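PDB 2YZK: orotate phosphoribosyltransferase from Aeropyrum pernix, which is expected to catalyse the magnesium-dependent transfer of a ribosyl phosphate group from 5-phosphoribose 1-diphosphate to orotate, giving orotidine monophosphate in pyrimidine biosynthesis. Local coordinates for residues 98-104 with 128-134; 55-59 with 79-83. All blocks are in the same frame, centred on the assembly; numbering follows the deposited sequence.

Contact 1 of 2, residues 98-104 with 128-134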
ATOM      1  N   SER A  98      14.233   2.647  11.984  1.00 15.83           N
ATOM      2  CA  SER A  98      13.677   2.608  10.636  1.00 17.23           C
ATOM      3  C   SER A  98      14.130   1.382   9.864  1.00 15.75           C
ATOM      4  O   SER A  98      15.154   0.771  10.171  1.00 15.56           O
ATOM      5  CB  SER A  98      14.068   3.869   9.867  1.00 18.51           C
ATOM      6  OG  SER A  98      13.474   5.017  10.448  1.00 23.86           O
ATOM      7  N   GLN A  99      13.355   1.014   8.854  1.00 15.90           N
ATOM      8  CA  GLN A  99      13.704  -0.137   8.046  1.00 14.45           C
ATOM      9  C   GLN A  99      12.988  -0.066   6.716  1.00 13.17           C
ATOM     10  O   GLN A  99      11.986   0.631   6.578  1.00 11.58           O
ATOM     11  CB  GLN A  99      13.308  -1.426   8.766  1.00 18.57           C
ATOM     12  CG  GLN A  99      11.818  -1.544   9.011  1.00 22.50           C
ATOM     13  CD  GLN A  99      11.442  -2.854   9.676  1.00 25.96           C
ATOM     14  OE1 GLN A  99      11.747  -3.933   9.164  1.00 29.37           O
ATOM     15  NE2 GLN A  99      10.771  -2.767  10.820  1.00 26.23           N
ATOM     16  N   VAL A 100      13.527  -0.772   5.731  1.00 10.83           N
ATOM     17  CA  VAL A 100      12.910  -0.824   4.415  1.00 11.16           C
ATOM     18  C   VAL A 100      12.053  -2.087   4.455  1.00 11.51           C
ATOM     19  O   VAL A 100      12.545  -3.203   4.269  1.00 11.70           O
ATOM     20  CB  VAL A 100      13.971  -0.917   3.303  1.00 10.45           C
ATOM     21  CG1 VAL A 100      13.303  -0.921   1.928  1.00 10.85           C
ATOM     22  CG2 VAL A 100      14.930   0.257   3.418  1.00 10.89           C
ATOM     23  N   GLU A 101      10.769  -1.900   4.738  1.00 10.63           N
ATOM     24  CA  GLU A 101       9.839  -3.015   4.831  1.00 11.52           C
ATOM     25  C   GLU A 101       9.780  -3.759   3.506  1.00 11.73           C
ATOM     26  O   GLU A 101       9.763  -3.151   2.441  1.00 12.36           O
ATOM     27  CB  GLU A 101       8.462  -2.500   5.262  1.00 11.96           C
ATOM     28  CG  GLU A 101       8.504  -1.890   6.668  1.00 15.49           C
ATOM     29  CD  GLU A 101       7.179  -1.327   7.142  1.00 19.85           C
ATOM     30  OE1 GLU A 101       6.230  -2.113   7.362  1.00 20.79           O
ATOM     31  OE2 GLU A 101       7.090  -0.091   7.306  1.00 20.48           O
ATOM     32  N   GLY A 102       9.772  -5.084   3.583  1.00 11.71           N
ATOM     33  CA  GLY A 102       9.755  -5.896   2.381  1.00 12.04           C
ATOM     34  C   GLY A 102      11.139  -6.493   2.158  1.00 11.86           C
ATOM     35  O   GLY A 102      11.282  -7.565   1.571  1.00 11.46           O
ATOM     36  N   ASP A 103      12.156  -5.778   2.636  1.00 12.33           N
ATOM     37  CA  ASP A 103      13.550  -6.205   2.523  1.00 13.25           C
ATOM     38  C   ASP A 103      13.974  -6.670   1.124  1.00 11.86           C
ATOM     39  O   ASP A 103      14.482  -7.777   0.941  1.00 12.27           O
ATOM     40  CB  ASP A 103      13.837  -7.304   3.556  1.00 16.05           C
ATOM     41  CG  ASP A 103      15.302  -7.702   3.595  1.00 20.29           C
ATOM     42  OD1 ASP A 103      16.166  -6.798   3.582  1.00 21.22           O
ATOM     43  OD2 ASP A 103      15.587  -8.919   3.650  1.00 20.78           O
ATOM     44  N   PRO A 104      13.753  -5.829   0.109  1.00 10.56           N
ATOM     45  CA  PRO A 104      14.161  -6.247  -1.234  1.00 11.13           C
ATOM     46  C   PRO A 104      15.691  -6.297  -1.285  1.00 11.47           C
ATOM     47  O   PRO A 104      16.361  -5.669  -0.471  1.00 10.53           O
ATOM     48  CB  PRO A 104      13.571  -5.152  -2.125  1.00 11.46           C
ATOM     49  CG  PRO A 104      13.576  -3.942  -1.226  1.00 11.50           C
ATOM     50  CD  PRO A 104      13.083  -4.516   0.078  1.00 10.55           C
ATOM     51  N   VAL A 128      16.749   6.661   4.677  1.00 13.99           N
ATOM     52  CA  VAL A 128      16.616   5.304   5.199  1.00 12.15           C
ATOM     53  C   VAL A 128      17.175   4.303   4.186  1.00 11.47           C
ATOM     54  O   VAL A 128      17.910   3.386   4.542  1.00 12.23           O
ATOM     55  CB  VAL A 128      15.136   4.973   5.495  1.00 12.71           C
ATOM     56  CG1 VAL A 128      14.990   3.516   5.902  1.00 13.55           C
ATOM     57  CG2 VAL A 128      14.629   5.874   6.606  1.00 12.99           C
ATOM     58  N   LEU A 129      16.833   4.485   2.916  1.00 10.98           N
ATOM     59  CA  LEU A 129      17.331   3.590   1.880  1.00  9.91           C
ATOM     60  C   LEU A 129      18.857   3.610   1.774  1.00 10.28           C
ATOM     61  O   LEU A 129      19.494   2.556   1.746  1.00 10.66           O
ATOM     62  CB  LEU A 129      16.721   3.973   0.532  1.00 10.36           C
ATOM     63  CG  LEU A 129      15.245   3.625   0.376  1.00 10.28           C
ATOM     64  CD1 LEU A 129      14.662   4.380  -0.805  1.00 11.84           C
ATOM     65  CD2 LEU A 129      15.104   2.124   0.183  1.00 10.28           C
ATOM     66  N   ARG A 130      19.438   4.808   1.721  1.00 11.07           N
ATOM     67  CA  ARG A 130      20.887   4.939   1.587  1.00 12.68           C
ATOM     68  C   ARG A 130      21.654   4.381   2.777  1.00 12.88           C
ATOM     69  O   ARG A 130      22.769   3.869   2.623  1.00 14.19           O
ATOM     70  CB  ARG A 130      21.266   6.404   1.353  1.00 12.74           C
ATOM     71  CG  ARG A 130      20.878   6.885  -0.032  1.00 14.14           C
ATOM     72  CD  ARG A 130      21.328   8.299  -0.308  1.00 12.67           C
ATOM     73  NE  ARG A 130      21.032   8.679  -1.684  1.00 12.06           N
ATOM     74  CZ  ARG A 130      21.023   9.928  -2.136  1.00 12.47           C
ATOM     75  NH1 ARG A 130      21.295  10.938  -1.319  1.00 12.98           N
ATOM     76  NH2 ARG A 130      20.729  10.164  -3.407  1.00 11.44           N
ATOM     77  N   SER A 131      21.053   4.472   3.958  1.00 12.61           N
ATOM     78  CA  SER A 131      21.679   3.970   5.173  1.00 15.34           C
ATOM     79  C   SER A 131      21.561   2.455   5.287  1.00 16.51           C
ATOM     80  O   SER A 131      22.269   1.827   6.077  1.00 18.06           O
ATOM     81  CB  SER A 131      21.043   4.621   6.407  1.00 15.91           C
ATOM     82  OG  SER A 131      21.287   6.015   6.426  1.00 21.30           O
ATOM     83  N   ASN A 132      20.670   1.866   4.497  1.00 16.54           N
ATOM     84  CA  ASN A 132      20.478   0.425   4.546  1.00 17.47           C
ATOM     85  C   ASN A 132      21.034  -0.333   3.345  1.00 17.30           C
ATOM     86  O   ASN A 132      20.601  -1.446   3.052  1.00 17.18           O
ATOM     87  CB  ASN A 132      18.993   0.102   4.747  1.00 19.48           C
ATOM     88  CG  ASN A 132      18.541   0.327   6.182  1.00 21.00           C
ATOM     89  OD1 ASN A 132      18.845  -0.467   7.071  1.00 24.64           O
ATOM     90  ND2 ASN A 132      17.824   1.420   6.417  1.00 21.10           N
ATOM     91  N   GLY A 133      21.989   0.279   2.649  1.00 15.67           N
ATOM     92  CA  GLY A 133      22.622  -0.382   1.520  1.00 17.44           C
ATOM     93  C   GLY A 133      21.995  -0.274   0.144  1.00 15.90           C
ATOM     94  O   GLY A 133      22.364  -1.033  -0.755  1.00 17.57           O
ATOM     95  N   TYR A 134      21.054   0.644  -0.035  1.00 14.57           N
ATOM     96  CA  TYR A 134      20.423   0.820  -1.341  1.00 12.36           C
ATOM     97  C   TYR A 134      20.944   2.096  -1.972  1.00 12.94           C
ATOM     98  O   TYR A 134      21.491   2.959  -1.283  1.00 13.36           O
ATOM     99  CB  TYR A 134      18.904   0.959  -1.208  1.00 12.51           C
ATOM    100  CG  TYR A 134      18.208  -0.242  -0.630  1.00 12.38           C
ATOM    101  CD1 TYR A 134      17.819  -1.309  -1.442  1.00 11.41           C
ATOM    102  CD2 TYR A 134      17.939  -0.317   0.737  1.00 11.17           C
ATOM    103  CE1 TYR A 134      17.169  -2.427  -0.902  1.00 10.08           C
ATOM    104  CE2 TYR A 134      17.301  -1.422   1.282  1.00 11.64           C
ATOM    105  CZ  TYR A 134      16.919  -2.471   0.463  1.00 10.86           C
ATOM    106  OH  TYR A 134      16.295  -3.563   1.020  1.00 11.55           O
TER
HETATM  107  O   HOH W   1      16.415  -4.199   3.759  1.00 22.32           O
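Tyr134 meets Pro104 through its hydroxyl: OH donates to Pro104 O at 2.6 Å, the donor tilted 17° from the carbonyl plane, and that oxygen lies at the edge of the ring, near its plane. The proline ring crosses the tyrosine at about a right angle, with Pro104 CG 3.9 Å from Tyr134 CE1. The side chains of Val100 and Tyr134 approach each other from opposite directions. Val100 CG2 comes obliquely to within 3.6 Å of Tyr134 CE2 and lies 3.7 Å from Leu129 CD2. With CG1 anti to the backbone N (chi1 -178°), both methyls reach Leu129, CG1 at 3.9 Å from CD2. Farther up the helix, Val128 CG2 packs 3.9 Å from Ser98 CB.

A water donates to both Tyr134 OH and Asp103 OD1, so the phenol gives one bond and accepts another; the carboxylate's strongest partner is Arg33 of the second subunit. Asn132 ND2 bonds to Val128 O at 2.7 Å, while Leu129 O accepts Asn132 N and Tyr134 N from opposite faces of its plane, tying the turn that leads from the helix end to Tyr134. A type II turn from Val100 to Asp103 is closed by Asp103 N to Val100 O (3.1 Å).

Segment 98-104 is the returning limb of the loop bearing Lys92 and His94, predicted to bind 5-phosphoribose 1-diphosphate. In this phosphoribosyltransferase fold, the C-terminal end of helix 120-131 packs beside that limb on the parallel sheet: Val100, Pro104 and Leu129 touch Ile63 of strand 61-65, and Leu129 and Tyr134 touch Val109 of strand 108-113.

Contact 2 of 2, residues 55-59 with 79-83; sequences DLARS and RLSKP
Lys82 stretches toward helix 38-58 and ends on backbone oxygens. Its chain runs straight through chi2 and chi3, then bends at chi4 (-64°), placing NZ 2.6 Å from Ser59 O in the carbonyl plane (C=O...donor angle 153°). A second, weak bond joins NZ to Ala57 O at 3.1 Å, so the ammonium bridges a carbonyl of the last helical turn and one just beyond it, where the helix dipole would probably favour its charge. The aliphatic part passes alongside Ser59, CD 3.7 Å from OG. That hydroxyl turns back on its own segment, donating to Leu56 O at 2.7 Å, which also accepts Ser59 N. A methionine in place of Lys82 would probably leave Ser59 O without this donor and the helix end less firmly tied to segment 79-83.

Leu80 and Leu56 cross at about a right angle, Leu80 CD1 lying 3.7 Å from Leu56 CG. Ser81, at positive phi in a Schellman motif, turns the chain from helix 70-80 into Lys82.

Both leucines touch Leu49 of helix 38-58, and Leu56 rests on Val62 of strand 61-65. The contact joins the C-terminal ends of two helices where the beta-alpha-beta crossover through helix 70-80 enters strand 84-87.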
ATOM      1  N   ASP A  55      14.901   4.333 -15.756  1.00 14.63           N
ATOM      2  CA  ASP A  55      15.318   4.284 -14.355  1.00 15.85           C
ATOM      3  C   ASP A  55      14.424   3.298 -13.609  1.00 15.64           C
ATOM      4  O   ASP A  55      14.901   2.456 -12.852  1.00 15.33           O
ATOM      5  CB  ASP A  55      15.196   5.660 -13.693  1.00 20.12           C
ATOM      6  CG  ASP A  55      16.234   6.650 -14.193  1.00 24.06           C
ATOM      7  OD1 ASP A  55      16.300   7.764 -13.633  1.00 28.42           O
ATOM      8  OD2 ASP A  55      16.981   6.323 -15.139  1.00 26.54           O
ATOM      9  N   LEU A  56      13.121   3.416 -13.830  1.00 14.86           N
ATOM     10  CA  LEU A  56      12.162   2.534 -13.185  1.00 13.52           C
ATOM     11  C   LEU A  56      12.264   1.127 -13.774  1.00 13.85           C
ATOM     12  O   LEU A  56      12.304   0.137 -13.039  1.00 12.60           O
ATOM     13  CB  LEU A  56      10.745   3.090 -13.361  1.00 13.54           C
ATOM     14  CG  LEU A  56       9.591   2.249 -12.806  1.00 11.31           C
ATOM     15  CD1 LEU A  56       9.754   2.091 -11.304  1.00 11.71           C
ATOM     16  CD2 LEU A  56       8.264   2.921 -13.136  1.00 11.57           C
ATOM     17  N   ALA A  57      12.342   1.048 -15.102  1.00 13.96           N
ATOM     18  CA  ALA A  57      12.418  -0.232 -15.795  1.00 14.54           C
ATOM     19  C   ALA A  57      13.631  -1.081 -15.435  1.00 15.99           C
ATOM     20  O   ALA A  57      13.558  -2.309 -15.482  1.00 15.05           O
ATOM     21  CB  ALA A  57      12.372  -0.006 -17.307  1.00 16.88           C
ATOM     22  N   ARG A  58      14.740  -0.446 -15.073  1.00 15.48           N
ATOM     23  CA  ARG A  58      15.946  -1.198 -14.735  1.00 18.19           C
ATOM     24  C   ARG A  58      16.185  -1.295 -13.230  1.00 16.80           C
ATOM     25  O   ARG A  58      17.122  -1.961 -12.789  1.00 16.65           O
ATOM     26  CB  ARG A  58      17.174  -0.559 -15.390  1.00 20.30           C
ATOM     27  CG  ARG A  58      17.025  -0.237 -16.870  1.00 24.89           C
ATOM     28  CD  ARG A  58      16.815  -1.469 -17.735  1.00 29.01           C
ATOM     29  NE  ARG A  58      15.489  -1.468 -18.350  1.00 33.77           N
ATOM     30  CZ  ARG A  58      15.212  -1.994 -19.541  1.00 34.52           C
ATOM     31  NH1 ARG A  58      16.168  -2.568 -20.260  1.00 36.06           N
ATOM     32  NH2 ARG A  58      13.973  -1.945 -20.012  1.00 34.95           N
ATOM     33  N   SER A  59      15.339  -0.637 -12.445  1.00 15.46           N
ATOM     34  CA  SER A  59      15.482  -0.646 -10.991  1.00 15.15           C
ATOM     35  C   SER A  59      15.460  -2.060 -10.426  1.00 13.79           C
ATOM     36  O   SER A  59      14.747  -2.924 -10.930  1.00 14.73           O
ATOM     37  CB  SER A  59      14.359   0.171 -10.341  1.00 15.02           C
ATOM     38  OG  SER A  59      13.091  -0.423 -10.570  1.00 15.01           O
ATOM     39  N   ARG A  79       3.355  -4.917 -11.953  1.00 11.15           N
ATOM     40  CA  ARG A  79       3.362  -4.733 -13.404  1.00 11.86           C
ATOM     41  C   ARG A  79       4.744  -5.032 -13.974  1.00 11.91           C
ATOM     42  O   ARG A  79       4.871  -5.578 -15.068  1.00 11.82           O
ATOM     43  CB  ARG A  79       2.962  -3.296 -13.772  1.00 14.58           C
ATOM     44  CG  ARG A  79       1.478  -2.960 -13.596  1.00 17.94           C
ATOM     45  CD  ARG A  79       0.618  -3.632 -14.663  1.00 22.62           C
ATOM     46  NE  ARG A  79       0.937  -3.142 -16.002  1.00 24.72           N
ATOM     47  CZ  ARG A  79       0.584  -1.950 -16.472  1.00 25.24           C
ATOM     48  NH1 ARG A  79      -0.113  -1.112 -15.718  1.00 27.49           N
ATOM     49  NH2 ARG A  79       0.946  -1.584 -17.695  1.00 27.27           N
ATOM     50  N   LEU A  80       5.780  -4.680 -13.225  1.00 11.23           N
ATOM     51  CA  LEU A  80       7.152  -4.885 -13.677  1.00 11.46           C
ATOM     52  C   LEU A  80       7.773  -6.187 -13.177  1.00 12.00           C
ATOM     53  O   LEU A  80       8.935  -6.477 -13.476  1.00 12.01           O
ATOM     54  CB  LEU A  80       8.016  -3.694 -13.241  1.00 12.74           C
ATOM     55  CG  LEU A  80       7.573  -2.331 -13.788  1.00 14.54           C
ATOM     56  CD1 LEU A  80       8.363  -1.211 -13.120  1.00 18.69           C
ATOM     57  CD2 LEU A  80       7.767  -2.310 -15.291  1.00 18.79           C
ATOM     58  N   SER A  81       7.002  -6.972 -12.433  1.00 11.27           N
ATOM     59  CA  SER A  81       7.497  -8.231 -11.883  1.00 12.05           C
ATOM     60  C   SER A  81       8.779  -7.965 -11.101  1.00 12.68           C
ATOM     61  O   SER A  81       9.744  -8.722 -11.189  1.00 12.47           O
ATOM     62  CB  SER A  81       7.778  -9.238 -13.006  1.00 14.27           C
ATOM     63  OG  SER A  81       6.598  -9.528 -13.733  1.00 14.87           O
ATOM     64  N   LYS A  82       8.774  -6.878 -10.334  1.00 12.03           N
ATOM     65  CA  LYS A  82       9.930  -6.484  -9.538  1.00 11.80           C
ATOM     66  C   LYS A  82       9.656  -6.514  -8.042  1.00 11.78           C
ATOM     67  O   LYS A  82       8.507  -6.485  -7.610  1.00  9.91           O
ATOM     68  CB  LYS A  82      10.363  -5.064  -9.904  1.00 12.35           C
ATOM     69  CG  LYS A  82      11.020  -4.929 -11.255  1.00 15.02           C
ATOM     70  CD  LYS A  82      11.319  -3.467 -11.550  1.00 15.27           C
ATOM     71  CE  LYS A  82      12.034  -3.296 -12.882  1.00 15.96           C
ATOM     72  NZ  LYS A  82      13.368  -3.942 -12.887  1.00 16.35           N
ATOM     73  N   PRO A  83      10.727  -6.585  -7.235  1.00 11.65           N
ATOM     74  CA  PRO A  83      10.636  -6.606  -5.776  1.00 11.10           C
ATOM     75  C   PRO A  83      10.025  -5.289  -5.297  1.00 11.91           C
ATOM     76  O   PRO A  83      10.190  -4.248  -5.939  1.00 10.86           O
ATOM     77  CB  PRO A  83      12.094  -6.724  -5.338  1.00 12.19           C
ATOM     78  CG  PRO A  83      12.731  -7.461  -6.455  1.00 12.78           C
ATOM     79  CD  PRO A  83      12.110  -6.842  -7.679  1.00 11.30           C
TER

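How the contacts relate
Both contacts are partly buried, but contact 1 is the larger (335 Å² against 205 Å²), with four of nine touching residues buried against two of six. They share strand 61-65 as a floor: contact 1 packs on Ile63 and contact 2 on Val62, neighbouring residues, consistent with the two faces of the parallel sheet. Contact 1 combines apolar packing with a phenol-carbonyl bond and includes part of the loop that carries predicted substrate-binding residues; contact 2, away from the annotated sites, pairs a leucine contact with a lysine bound to carbonyls at and just past a helix end. They meet where Pro104 CB lies 3.9 Å from Pro83 CB, and both touch the second subunit.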